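Local coordinates for alpha-L-rhamnosidase (Streptomyces avermitilis, PDB 3W5M), which hydrolyses terminal non-reducing alpha-L-rhamnose residues from alpha-L-rhamnosides, including citrus flavonoids and gum arabic, and carries a calcium-dependent rhamnose-binding module, at residues S138-F143 against G290-V295; L222-S227 against A234-V239; V90-W93 against A99-W102; L27-A32 against S41-R46; R728-H733 against A762-S767. All blocks are in the same frame, centred on the assembly; numbering follows the deposited sequence.

Contact 1 (S138-F143 against G290-V295)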
# COMPACT_ATOMS: atom_id res chain seq x y z
N SER A 138 19.10 35.28 6.96
CA SER A 138 20.37 35.11 6.29
C SER A 138 20.33 35.70 4.88
O SER A 138 19.28 36.16 4.40
CB SER A 138 20.76 33.63 6.23
OG SER A 138 22.14 33.56 5.94
N SER A 139 21.49 35.70 4.23
CA SER A 139 21.61 36.23 2.87
C SER A 139 22.30 35.23 1.99
O SER A 139 23.22 34.51 2.44
CB SER A 139 22.44 37.49 2.92
OG SER A 139 21.74 38.47 3.67
N TRP A 140 21.89 35.18 0.72
CA TRP A 140 22.63 34.45 -0.30
C TRP A 140 23.84 35.29 -0.66
O TRP A 140 23.70 36.48 -0.93
CB TRP A 140 21.82 34.27 -1.58
CG TRP A 140 20.61 33.40 -1.40
CD1 TRP A 140 19.38 33.80 -1.03
CD2 TRP A 140 20.53 32.00 -1.68
NE1 TRP A 140 18.52 32.72 -0.99
CE2 TRP A 140 19.20 31.60 -1.39
CE3 TRP A 140 21.45 31.04 -2.13
CZ2 TRP A 140 18.76 30.28 -1.57
CZ3 TRP A 140 21.02 29.73 -2.27
CH2 TRP A 140 19.67 29.36 -2.00
N ILE A 141 25.03 34.68 -0.60
CA ILE A 141 26.25 35.42 -0.89
C ILE A 141 27.06 34.78 -2.01
O ILE A 141 26.90 33.58 -2.32
CB ILE A 141 27.15 35.65 0.37
CG1 ILE A 141 27.63 34.33 0.98
CG2 ILE A 141 26.40 36.45 1.39
CD1 ILE A 141 28.78 34.55 1.95
N TRP A 142 27.91 35.59 -2.64
CA TRP A 142 28.85 35.11 -3.64
C TRP A 142 30.07 35.99 -3.61
O TRP A 142 30.15 36.92 -2.82
CB TRP A 142 28.17 35.13 -5.04
CG TRP A 142 28.85 34.31 -6.04
CD1 TRP A 142 29.49 34.76 -7.18
CD2 TRP A 142 28.97 32.88 -6.06
NE1 TRP A 142 29.99 33.70 -7.89
CE2 TRP A 142 29.69 32.54 -7.24
CE3 TRP A 142 28.54 31.85 -5.20
CZ2 TRP A 142 30.02 31.20 -7.57
CZ3 TRP A 142 28.86 30.52 -5.55
CH2 TRP A 142 29.59 30.22 -6.72
N PHE A 143 31.03 35.68 -4.47
CA PHE A 143 32.14 36.60 -4.72
C PHE A 143 31.61 37.90 -5.36
O PHE A 143 30.62 37.85 -6.14
CB PHE A 143 33.20 35.92 -5.60
CG PHE A 143 34.39 36.80 -5.85
CD1 PHE A 143 35.43 36.87 -4.92
CD2 PHE A 143 34.43 37.65 -6.96
CE1 PHE A 143 36.51 37.70 -5.13
CE2 PHE A 143 35.51 38.51 -7.16
CZ PHE A 143 36.55 38.53 -6.25
N GLY A 290 15.86 37.25 -4.85
CA GLY A 290 16.58 36.54 -5.92
C GLY A 290 15.67 35.55 -6.63
O GLY A 290 14.45 35.57 -6.43
N PRO A 291 16.24 34.67 -7.46
CA PRO A 291 15.39 33.67 -8.12
C PRO A 291 15.02 32.48 -7.25
O PRO A 291 14.28 31.60 -7.70
CB PRO A 291 16.26 33.18 -9.27
CG PRO A 291 17.66 33.45 -8.84
CD PRO A 291 17.64 34.59 -7.89
N TRP A 292 15.54 32.44 -6.01
CA TRP A 292 15.51 31.21 -5.23
C TRP A 292 14.28 31.06 -4.33
O TRP A 292 13.97 29.93 -3.91
CB TRP A 292 16.80 31.06 -4.43
CG TRP A 292 18.03 31.08 -5.28
CD1 TRP A 292 18.44 30.12 -6.16
CD2 TRP A 292 19.03 32.10 -5.31
NE1 TRP A 292 19.63 30.49 -6.76
CE2 TRP A 292 20.03 31.69 -6.24
CE3 TRP A 292 19.21 33.32 -4.62
CZ2 TRP A 292 21.16 32.46 -6.52
CZ3 TRP A 292 20.35 34.09 -4.90
CH2 TRP A 292 21.31 33.65 -5.84
N GLY A 293 13.61 32.18 -4.02
CA GLY A 293 12.40 32.20 -3.20
C GLY A 293 12.60 31.77 -1.75
O GLY A 293 13.72 31.82 -1.23
N ARG A 294 11.52 31.31 -1.12
CA ARG A 294 11.50 31.10 0.32
C ARG A 294 11.96 29.70 0.71
O ARG A 294 11.25 28.95 1.39
CB ARG A 294 10.11 31.42 0.88
CG ARG A 294 9.66 32.86 0.62
CD ARG A 294 8.33 33.18 1.29
NE ARG A 294 8.40 33.10 2.76
CZ ARG A 294 8.63 34.12 3.59
NH1 ARG A 294 8.82 35.35 3.13
NH2 ARG A 294 8.68 33.91 4.90
N VAL A 295 13.19 29.37 0.31
CA VAL A 295 13.77 28.05 0.50
C VAL A 295 13.89 27.69 1.99
O VAL A 295 14.35 28.50 2.78
CB VAL A 295 15.14 27.99 -0.22
CG1 VAL A 295 16.03 26.93 0.37
CG2 VAL A 295 14.95 27.74 -1.70
O HOH W 1 15.80 33.47 -1.65
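Trp140 and Trp292 lie face to face in the carbohydrate-binding module CBM67, a beta-jelly roll that binds L-rhamnose with the help of calcium. Trp140 belongs to the short strand 139-142. Trp292 comes from the loop that follows strand 282-286. The stack is offset and slightly splayed. The six-membered ring of Trp140 sits over the five-membered ring of Trp292, with centroids 4.3 Å apart and planes 25° from parallel. The closest atoms are Trp140 CD2 and Trp292 CE3, at 3.5 Å. Both tryptophans hold CG anti to their own carbonyl carbon (chi1 -65° for Trp140 and -57° for Trp292). This turns each indole out toward the other segment. The far face of the Trp292 indole is covered near its rim by CD of Pro291, the residue just before it. The Trp292 ring is therefore held between a proline and a second indole. Val295 adds a looser contact at the edge of the Trp140 ring, where CB lies 4.5 Å from Trp140 CZ2.

NE1 of Trp292 is hydrogen-bonded to Asp179, which binds calcium and rhamnose. Its ring also meets Trp203, another rhamnose-binding residue, edge to face. Trp292 is thus a second-shell residue behind Asp179 and Trp203, and Trp140 packs on it from one layer further out. No direct hydrogen bond joins the two segments. One water bridges them instead: it accepts from Trp140 NE1 at 2.9 Å and donates to Gly293 O at 2.7 Å.

Contact 2 (L222-S227 against A234-V239)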
# COMPACT_ATOMS: atom_id res chain seq x y z
N LEU A 222 35.19 29.27 9.85
CA LEU A 222 34.30 28.57 8.93
C LEU A 222 34.85 28.85 7.56
O LEU A 222 35.34 29.97 7.29
CB LEU A 222 32.86 29.12 9.05
CG LEU A 222 32.39 29.33 10.50
CD1 LEU A 222 31.05 30.03 10.56
CD2 LEU A 222 32.31 27.98 11.21
N ALA A 223 34.81 27.85 6.69
CA ALA A 223 35.30 28.01 5.33
C ALA A 223 34.42 27.25 4.38
O ALA A 223 33.98 26.13 4.67
CB ALA A 223 36.76 27.54 5.23
N VAL A 224 34.17 27.83 3.21
CA VAL A 224 33.21 27.23 2.31
C VAL A 224 33.79 27.41 0.93
O VAL A 224 34.25 28.49 0.61
CB VAL A 224 31.84 27.98 2.39
CG1 VAL A 224 30.90 27.59 1.27
CG2 VAL A 224 31.17 27.67 3.71
N SER A 225 33.82 26.33 0.15
CA SER A 225 33.93 26.46 -1.33
C SER A 225 32.53 26.28 -1.91
O SER A 225 31.72 25.55 -1.37
CB SER A 225 34.91 25.43 -1.91
OG SER A 225 34.45 24.10 -1.70
N ALA A 226 32.23 27.00 -2.99
CA ALA A 226 30.94 26.85 -3.65
C ALA A 226 31.19 26.99 -5.14
O ALA A 226 32.04 27.78 -5.56
CB ALA A 226 29.97 27.92 -3.17
N SER A 227 30.45 26.22 -5.93
CA SER A 227 30.65 26.21 -7.38
C SER A 227 29.34 26.47 -8.11
O SER A 227 28.28 25.96 -7.72
CB SER A 227 31.25 24.88 -7.83
OG SER A 227 32.51 24.69 -7.19
N ALA A 234 24.14 32.35 -9.09
CA ALA A 234 24.97 31.64 -8.12
C ALA A 234 24.82 32.32 -6.81
O ALA A 234 24.55 33.53 -6.73
CB ALA A 234 26.44 31.63 -8.52
N GLY A 235 24.98 31.54 -5.75
CA GLY A 235 24.95 32.07 -4.41
C GLY A 235 24.88 30.93 -3.42
O GLY A 235 24.43 29.82 -3.76
N TRP A 236 25.25 31.19 -2.17
CA TRP A 236 25.10 30.14 -1.14
C TRP A 236 24.65 30.85 0.13
O TRP A 236 24.85 32.07 0.27
CB TRP A 236 26.39 29.29 -0.97
CG TRP A 236 27.53 30.01 -0.34
CD1 TRP A 236 28.46 30.80 -0.96
CD2 TRP A 236 27.84 30.05 1.07
NE1 TRP A 236 29.33 31.33 -0.03
CE2 TRP A 236 28.99 30.87 1.21
CE3 TRP A 236 27.28 29.45 2.20
CZ2 TRP A 236 29.58 31.13 2.46
CZ3 TRP A 236 27.88 29.70 3.45
CH2 TRP A 236 29.01 30.54 3.56
N ILE A 237 23.99 30.12 1.02
CA ILE A 237 23.39 30.74 2.17
C ILE A 237 23.53 29.78 3.36
O ILE A 237 23.44 28.54 3.18
CB ILE A 237 21.90 31.03 1.86
CG1 ILE A 237 21.23 31.83 3.00
CG2 ILE A 237 21.16 29.70 1.56
CD1 ILE A 237 19.88 32.45 2.59
N CYS A 238 23.73 30.31 4.57
CA CYS A 238 23.75 29.42 5.73
C CYS A 238 23.29 30.14 6.99
O CYS A 238 23.25 31.39 7.03
CB CYS A 238 25.15 28.79 5.94
SG CYS A 238 26.39 29.92 6.63
N VAL A 239 22.91 29.35 8.00
CA VAL A 239 22.79 29.85 9.37
C VAL A 239 23.46 28.83 10.29
O VAL A 239 23.22 27.62 10.17
CB VAL A 239 21.33 30.06 9.86
CG1 VAL A 239 21.33 30.65 11.28
CG2 VAL A 239 20.57 30.99 8.93
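This is a buried, wholly apolar contact between the two sheets of the CBM67 beta-jelly roll. Strand 218-227 belongs to one sheet and strand 235-244 to the other. No hydrogen bond links the segments. The chains come nearest at Ala226 and Trp236, whose CA atoms are 7.2 Å apart. Trp236 reaches across from its sheet toward the other. Its chi1 of 70° tucks CG over its own backbone, which turns a face of the indole to Val224. Val224 comes from the opposite direction and puts both methyl groups on the same ring face. Its CG2 is 3.6 Å from Trp236 CH2. Ala226 packs near the five-membered ring, with CB 3.9 Å from Trp236 CD1.

Phe159 and Trp257 each meet the indole edge to face, and Ile141 of strand 139-142 also touches it. With an alanine here, Phe159, Trp257 and the Val224 methyl groups are likely to lose the indole they pack on, opening a gap between the sheets. The centre of the contact is a CH-pi interaction: Val224 CG1 stands 3.8 Å from the centroid of the six-membered ring of Trp236, only 11° off its normal.

Contact 3 (V90-W93 against A99-W102)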
# COMPACT_ATOMS: atom_id res chain seq x y z
N VAL A 90 -28.78 -14.79 14.36
CA VAL A 90 -29.62 -15.17 13.23
C VAL A 90 -29.92 -16.68 13.32
O VAL A 90 -29.16 -17.46 13.92
CB VAL A 90 -28.94 -14.81 11.87
CG1 VAL A 90 -27.62 -15.56 11.68
CG2 VAL A 90 -29.86 -15.06 10.70
N ARG A 91 -31.04 -17.07 12.73
CA ARG A 91 -31.39 -18.47 12.53
C ARG A 91 -32.02 -18.56 11.17
O ARG A 91 -32.49 -17.56 10.63
CB ARG A 91 -32.35 -19.00 13.62
CG ARG A 91 -33.71 -18.33 13.66
CD ARG A 91 -34.68 -19.23 14.42
NE ARG A 91 -35.96 -18.57 14.63
CZ ARG A 91 -36.89 -19.02 15.46
NH1 ARG A 91 -36.67 -20.14 16.14
NH2 ARG A 91 -38.04 -18.36 15.59
N VAL A 92 -31.97 -19.75 10.59
CA VAL A 92 -32.48 -19.94 9.25
C VAL A 92 -33.34 -21.18 9.20
O VAL A 92 -33.27 -22.04 10.10
CB VAL A 92 -31.31 -20.13 8.24
CG1 VAL A 92 -30.38 -18.93 8.21
CG2 VAL A 92 -30.54 -21.39 8.57
N TRP A 93 -34.11 -21.28 8.13
CA TRP A 93 -34.92 -22.43 7.80
C TRP A 93 -34.38 -23.06 6.52
O TRP A 93 -34.20 -22.36 5.50
CB TRP A 93 -36.39 -22.02 7.62
CG TRP A 93 -37.06 -21.63 8.92
CD1 TRP A 93 -37.92 -22.40 9.67
CD2 TRP A 93 -36.92 -20.38 9.64
NE1 TRP A 93 -38.31 -21.72 10.80
CE2 TRP A 93 -37.72 -20.48 10.81
CE3 TRP A 93 -36.21 -19.19 9.41
CZ2 TRP A 93 -37.81 -19.43 11.75
CZ3 TRP A 93 -36.30 -18.16 10.34
CH2 TRP A 93 -37.11 -18.28 11.49
N ALA A 99 -35.84 -25.22 11.34
CA ALA A 99 -35.08 -24.07 11.79
C ALA A 99 -33.78 -24.50 12.44
O ALA A 99 -33.70 -25.56 13.04
CB ALA A 99 -35.90 -23.26 12.78
N SER A 100 -32.75 -23.66 12.34
CA SER A 100 -31.48 -23.96 12.97
C SER A 100 -31.52 -23.49 14.41
O SER A 100 -32.46 -22.84 14.82
CB SER A 100 -30.35 -23.21 12.25
OG SER A 100 -30.57 -21.81 12.35
N GLU A 101 -30.46 -23.78 15.17
CA GLU A 101 -30.24 -23.05 16.43
C GLU A 101 -30.10 -21.56 16.08
O GLU A 101 -29.81 -21.21 14.92
CB GLU A 101 -28.92 -23.50 17.11
CG GLU A 101 -28.71 -24.99 17.26
CD GLU A 101 -29.36 -25.54 18.51
OE1 GLU A 101 -30.48 -25.08 18.84
OE2 GLU A 101 -28.75 -26.43 19.16
N TRP A 102 -30.30 -20.69 17.07
CA TRP A 102 -29.89 -19.30 16.91
C TRP A 102 -28.39 -19.31 16.94
O TRP A 102 -27.78 -20.08 17.72
CB TRP A 102 -30.45 -18.41 18.03
CG TRP A 102 -31.92 -18.11 17.87
CD1 TRP A 102 -32.97 -18.78 18.45
CD2 TRP A 102 -32.50 -17.06 17.09
NE1 TRP A 102 -34.16 -18.22 18.07
CE2 TRP A 102 -33.90 -17.15 17.24
CE3 TRP A 102 -31.97 -16.03 16.28
CZ2 TRP A 102 -34.79 -16.26 16.62
CZ3 TRP A 102 -32.85 -15.16 15.66
CH2 TRP A 102 -34.25 -15.28 15.82
O HOH W 2 -34.40 -21.96 16.61
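Arg91 lies across one face of Trp102. With chi1 at 63°, Arg91 CG is flanked by both N and C of its own backbone, and the chain then runs extended from CG to NE. This carries the aliphatic part over the indole. CG makes a CH-pi contact, 3.5 Å from the centroid of the six-membered ring of Trp102. The guanidinium follows the same face, its plane 21° from that of the ring. Two polar links help set the turn of the guanidinium: NE is hydrogen-bonded to Gln44, and NH1 is linked by a water to Ser100 O.

Ser100 OG (chi1 62°) is turned toward strand 85-94. It accepts a nearly straight bond from Val92 N, 3.0 Å away, and donates to Glu101 O at 2.7 Å. Ser100 N in turn donates a hydrogen bond to Val92 O, 2.8 Å away. At the other end, Ala99 CB rests over the face of the Trp93 indole, 3.5 Å from NE1. Trp93 and Ala99 form a single beta bridge.

The loop runs antiparallel alongside strand 85-94 on its way to strand 106-110 in this immunoglobulin-like domain. Arg91, Trp93 and Trp102 reach side chains of strand 40-48, while Val90 and Val92 pack on strand 26-32 of the facing sheet.

Contact 4 (L27-A32 against S41-R46)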
# COMPACT_ATOMS: atom_id res chain seq x y z
N LEU A 27 -24.87 -8.06 7.02
CA LEU A 27 -24.70 -9.23 7.88
C LEU A 27 -24.54 -10.47 7.01
O LEU A 27 -25.20 -10.58 5.95
CB LEU A 27 -25.96 -9.37 8.76
CG LEU A 27 -26.32 -8.15 9.63
CD1 LEU A 27 -27.64 -8.42 10.34
CD2 LEU A 27 -25.23 -7.89 10.63
N SER A 28 -23.69 -11.41 7.44
CA SER A 28 -23.48 -12.65 6.69
C SER A 28 -23.50 -13.85 7.62
O SER A 28 -23.00 -13.77 8.76
CB SER A 28 -22.14 -12.62 5.95
OG SER A 28 -22.14 -11.65 4.88
N TRP A 29 -24.04 -14.96 7.15
CA TRP A 29 -24.09 -16.21 7.95
C TRP A 29 -23.73 -17.46 7.15
O TRP A 29 -24.60 -18.18 6.66
CB TRP A 29 -25.43 -16.35 8.72
CG TRP A 29 -26.69 -16.09 7.91
CD1 TRP A 29 -27.41 -17.00 7.19
CD2 TRP A 29 -27.39 -14.84 7.80
NE1 TRP A 29 -28.50 -16.38 6.61
CE2 TRP A 29 -28.51 -15.07 6.97
CE3 TRP A 29 -27.16 -13.55 8.30
CZ2 TRP A 29 -29.42 -14.06 6.63
CZ3 TRP A 29 -28.09 -12.55 8.00
CH2 TRP A 29 -29.19 -12.81 7.15
N PRO A 30 -22.42 -17.73 7.03
CA PRO A 30 -22.03 -19.02 6.46
C PRO A 30 -22.71 -20.14 7.27
O PRO A 30 -22.89 -20.01 8.50
CB PRO A 30 -20.50 -19.06 6.66
CG PRO A 30 -20.08 -17.64 6.96
CD PRO A 30 -21.28 -16.98 7.58
N MET A 31 -23.13 -21.20 6.60
CA MET A 31 -23.76 -22.31 7.31
C MET A 31 -22.99 -23.61 7.08
O MET A 31 -22.28 -23.74 6.09
CB MET A 31 -25.21 -22.46 6.87
CG MET A 31 -26.15 -21.35 7.35
SD MET A 31 -27.58 -21.21 6.24
CE MET A 31 -26.85 -20.36 4.84
N ALA A 32 -23.12 -24.55 8.00
CA ALA A 32 -22.46 -25.86 7.86
C ALA A 32 -23.46 -26.97 8.05
O ALA A 32 -24.39 -26.85 8.84
CB ALA A 32 -21.32 -26.00 8.86
N SER A 41 -34.38 -21.34 2.88
CA SER A 41 -35.68 -20.82 2.45
C SER A 41 -36.04 -19.52 3.17
O SER A 41 -36.76 -18.69 2.62
CB SER A 41 -36.82 -21.86 2.63
OG SER A 41 -36.85 -22.40 3.93
N ALA A 42 -35.56 -19.36 4.40
CA ALA A 42 -35.90 -18.17 5.20
C ALA A 42 -34.83 -17.85 6.20
O ALA A 42 -34.04 -18.72 6.54
CB ALA A 42 -37.25 -18.40 5.90
N TYR A 43 -34.83 -16.61 6.71
CA TYR A 43 -33.94 -16.24 7.82
C TYR A 43 -34.67 -15.33 8.78
O TYR A 43 -35.69 -14.75 8.44
CB TYR A 43 -32.67 -15.54 7.32
CG TYR A 43 -32.92 -14.19 6.66
CD1 TYR A 43 -33.01 -13.02 7.43
CD2 TYR A 43 -33.04 -14.07 5.27
CE1 TYR A 43 -33.23 -11.78 6.85
CE2 TYR A 43 -33.26 -12.82 4.68
CZ TYR A 43 -33.37 -11.69 5.48
OH TYR A 43 -33.58 -10.44 4.92
N GLN A 44 -34.12 -15.18 9.97
CA GLN A 44 -34.63 -14.23 10.92
C GLN A 44 -33.49 -13.66 11.70
O GLN A 44 -32.73 -14.41 12.33
CB GLN A 44 -35.61 -14.89 11.90
CG GLN A 44 -36.04 -14.01 13.07
CD GLN A 44 -37.05 -14.69 13.99
OE1 GLN A 44 -37.17 -15.92 13.98
NE2 GLN A 44 -37.75 -13.90 14.80
N VAL A 45 -33.39 -12.32 11.71
CA VAL A 45 -32.35 -11.64 12.44
C VAL A 45 -32.91 -10.90 13.65
O VAL A 45 -33.92 -10.23 13.54
CB VAL A 45 -31.57 -10.65 11.54
CG1 VAL A 45 -30.57 -9.84 12.37
CG2 VAL A 45 -30.91 -11.38 10.38
N ARG A 46 -32.24 -11.02 14.78
CA ARG A 46 -32.59 -10.20 15.94
C ARG A 46 -31.40 -9.40 16.37
O ARG A 46 -30.28 -9.89 16.31
CB ARG A 46 -33.01 -11.07 17.10
CG ARG A 46 -34.30 -11.80 16.90
CD ARG A 46 -34.48 -12.72 18.08
NE ARG A 46 -35.84 -13.22 18.16
CZ ARG A 46 -36.25 -14.12 19.05
NH1 ARG A 46 -35.39 -14.64 19.93
NH2 ARG A 46 -37.51 -14.50 19.03
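The backbones of 27-32 and 41-46 stay well apart, with CA atoms of Leu27 and Val45 9.2 Å apart and those of Trp29 and Tyr43 9.9 Å apart, and side chains alone bridge the gap. Trp29 does most of the bridging. Its CG lies between the backbone N and the carbonyl carbon (chi1 47°), and the indole extends toward strand 40-48. There the outer rim of its six-membered ring, CZ2, CH2 and CZ3, meets two residues. CZ2 lies over one face of the Tyr43 ring, 3.5 Å from Tyr43 CG. The two ring planes are inclined at 50°, an oblique meeting. At the far end of this rim Trp29 CZ3 is 3.9 Å from Val45 CG2.

The two segments belong to opposed antiparallel sheets of the N-terminal immunoglobulin-like domain. The contact is part of the hydrophobic core of that beta-sandwich. Strand 26-32 is interrupted around Trp29 and Pro30. Strand 40-48 carries a classic beta bulge, Ser41 and Ala42 together opposing the single residue Trp93. Val90 and Val92 of strand 85-94, and Val6 of strand 5-6, also touch the Trp29 indole. Its NE1 is hydrogen-bonded to Gln40, which satisfies the polar atom of this buried ring.

Val45 divides its methyl groups between two partners. CG1 is anti to the backbone N (chi1 174°) and turns to Leu27, while CG2 serves Trp29. Leu27 and Val45 meet through single methyl groups, with Leu27 CD1 3.8 Å from Val45 CG1.

Contact 5 (R728-H733 against A762-S767)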
# COMPACT_ATOMS: atom_id res chain seq x y z
N ARG A 728 -19.02 8.74 -20.54
CA ARG A 728 -19.34 10.02 -21.14
C ARG A 728 -18.06 10.77 -21.53
O ARG A 728 -17.96 11.31 -22.65
CB ARG A 728 -20.24 10.84 -20.22
CG ARG A 728 -20.38 12.30 -20.59
CD ARG A 728 -21.16 13.02 -19.51
NE ARG A 728 -22.57 12.65 -19.54
CZ ARG A 728 -23.44 12.97 -18.58
NH1 ARG A 728 -23.02 13.66 -17.52
NH2 ARG A 728 -24.72 12.61 -18.67
N TYR A 729 -17.09 10.76 -20.62
CA TYR A 729 -15.75 11.27 -20.92
C TYR A 729 -15.13 10.57 -22.12
O TYR A 729 -14.57 11.23 -23.00
CB TYR A 729 -14.81 11.12 -19.69
CG TYR A 729 -13.35 11.38 -20.04
CD1 TYR A 729 -12.82 12.67 -19.98
CD2 TYR A 729 -12.51 10.33 -20.45
CE1 TYR A 729 -11.49 12.91 -20.33
CE2 TYR A 729 -11.18 10.56 -20.76
CZ TYR A 729 -10.69 11.85 -20.72
OH TYR A 729 -9.38 12.04 -21.06
N LEU A 730 -15.24 9.25 -22.18
CA LEU A 730 -14.58 8.49 -23.23
C LEU A 730 -15.23 8.73 -24.59
O LEU A 730 -14.55 8.76 -25.61
CB LEU A 730 -14.60 7.00 -22.90
CG LEU A 730 -13.66 6.53 -21.78
CD1 LEU A 730 -13.96 5.08 -21.47
CD2 LEU A 730 -12.17 6.73 -22.11
N GLU A 731 -16.55 8.87 -24.60
CA GLU A 731 -17.27 9.17 -25.85
C GLU A 731 -16.91 10.55 -26.38
O GLU A 731 -16.71 10.73 -27.58
CB GLU A 731 -18.78 9.05 -25.65
CG GLU A 731 -19.59 9.45 -26.88
CD GLU A 731 -20.93 8.74 -26.96
OE1 GLU A 731 -21.60 8.58 -25.91
OE2 GLU A 731 -21.32 8.34 -28.09
N LYS A 732 -16.79 11.53 -25.48
CA LYS A 732 -16.38 12.88 -25.86
C LYS A 732 -14.96 12.89 -26.45
O LYS A 732 -14.68 13.58 -27.43
CB LYS A 732 -16.48 13.82 -24.67
CG LYS A 732 -16.28 15.28 -25.02
CD LYS A 732 -16.25 16.15 -23.77
CE LYS A 732 -16.01 17.61 -24.14
NZ LYS A 732 -15.43 18.33 -22.98
N HIS A 733 -14.06 12.10 -25.87
CA HIS A 733 -12.68 11.95 -26.35
C HIS A 733 -12.46 10.74 -27.27
O HIS A 733 -11.60 9.88 -27.03
CB HIS A 733 -11.72 11.98 -25.15
CG HIS A 733 -11.85 13.24 -24.35
ND1 HIS A 733 -10.96 14.28 -24.45
CD2 HIS A 733 -12.81 13.65 -23.49
CE1 HIS A 733 -11.34 15.27 -23.66
NE2 HIS A 733 -12.46 14.92 -23.07
N ALA A 762 -10.51 -0.88 -27.52
CA ALA A 762 -10.92 -2.15 -26.90
C ALA A 762 -11.38 -1.92 -25.45
O ALA A 762 -12.45 -2.38 -25.02
CB ALA A 762 -9.79 -3.16 -26.96
N TYR A 763 -10.60 -1.13 -24.72
CA TYR A 763 -10.98 -0.82 -23.33
C TYR A 763 -12.26 0.02 -23.17
O TYR A 763 -13.05 -0.21 -22.24
CB TYR A 763 -9.78 -0.24 -22.54
CG TYR A 763 -9.18 -1.29 -21.63
CD1 TYR A 763 -9.81 -1.60 -20.42
CD2 TYR A 763 -8.02 -1.99 -21.97
CE1 TYR A 763 -9.31 -2.57 -19.58
CE2 TYR A 763 -7.50 -2.97 -21.12
CZ TYR A 763 -8.14 -3.24 -19.90
OH TYR A 763 -7.69 -4.21 -19.02
N PHE A 764 -12.49 0.93 -24.11
CA PHE A 764 -13.71 1.73 -24.17
C PHE A 764 -14.95 0.82 -24.30
O PHE A 764 -15.90 0.93 -23.52
CB PHE A 764 -13.58 2.75 -25.33
CG PHE A 764 -14.78 3.67 -25.54
CD1 PHE A 764 -15.69 3.98 -24.53
CD2 PHE A 764 -14.96 4.27 -26.78
CE1 PHE A 764 -16.75 4.83 -24.75
CE2 PHE A 764 -16.03 5.14 -27.01
CZ PHE A 764 -16.92 5.43 -25.99
N ALA A 765 -14.92 -0.07 -25.29
CA ALA A 765 -15.97 -1.07 -25.48
C ALA A 765 -16.19 -1.93 -24.25
O ALA A 765 -17.33 -2.14 -23.84
CB ALA A 765 -15.64 -1.98 -26.67
N HIS A 766 -15.09 -2.43 -23.68
CA HIS A 766 -15.17 -3.32 -22.52
C HIS A 766 -15.83 -2.62 -21.32
O HIS A 766 -16.63 -3.23 -20.59
CB HIS A 766 -13.78 -3.82 -22.12
CG HIS A 766 -13.79 -4.88 -21.06
ND1 HIS A 766 -14.45 -6.08 -21.21
CD2 HIS A 766 -13.21 -4.92 -19.83
CE1 HIS A 766 -14.27 -6.83 -20.13
NE2 HIS A 766 -13.53 -6.14 -19.27
N SER A 767 -15.45 -1.35 -21.12
CA SER A 767 -16.10 -0.55 -20.08
C SER A 767 -17.61 -0.37 -20.33
O SER A 767 -18.40 -0.45 -19.38
CB SER A 767 -15.41 0.80 -19.91
OG SER A 767 -14.20 0.60 -19.22
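Phe764 holds CG anti to its backbone N (chi1 179°), which sends its ring out from helix 756-777 toward helix 713-732. Leu730 answers from the other helix with CG anti to its carbonyl carbon (chi1 -73°), which places CD1 beside the ring as well as CB. The two side chains lie alongside one another, pointing opposite ways. Both helices belong to the (alpha/alpha)6-barrel, the catalytic domain of this family 78 glycoside hydrolase. The backbones come nearest at these same two residues, with CA atoms 6.9 Å apart.

The contact is apolar and no hydrogen bond crosses it. The phenyl ring lies against both the side chain of Leu730 and the backbone that follows. Leu730 CB is 3.6 Å from Phe764 CE1. Farther out, Leu730 CD1 is 3.7 Å from Phe764 CD1. The carbonyl group of Leu730 lies over one face of the ring, toward its rim. Were this phenylalanine a serine, a gap would probably open between the helices and leave Leu730 CB and CD1 without the ring they rest on.

Ile792 of helix 783-800 also touches Phe764, so the ring joins three helices. The side chains of Leu730 and the rhamnose-binding Trp695 are about 10 Å apart, so the contact is not part of the sugar site. The tip of the phenyl ring reaches the start of the next residue, where Phe764 CZ is 3.7 Å from Glu731 N.

How the contacts relate
Contacts 1 and 2 share the CBM67 module and touch each other: Ile141 N lies 2.8 Å from Trp236 O. Along the chain, both segments of contact 2 fall between those of contact 1. Contacts 3 and 4 share the N-terminal immunoglobulin-like domain, where strands 85-94 and 40-48 are sheet neighbours. Contact 5 stands apart in the helical barrel. Contacts 2, 4 and 5 are buried and apolar, joining sheet to sheet or helix to helix. Contact 1 is also buried, but includes a water bridge and adjoins the calcium site. Contact 3 is partly exposed and the most polar. The centres of contacts 1 and 3 are about 77 Å apart.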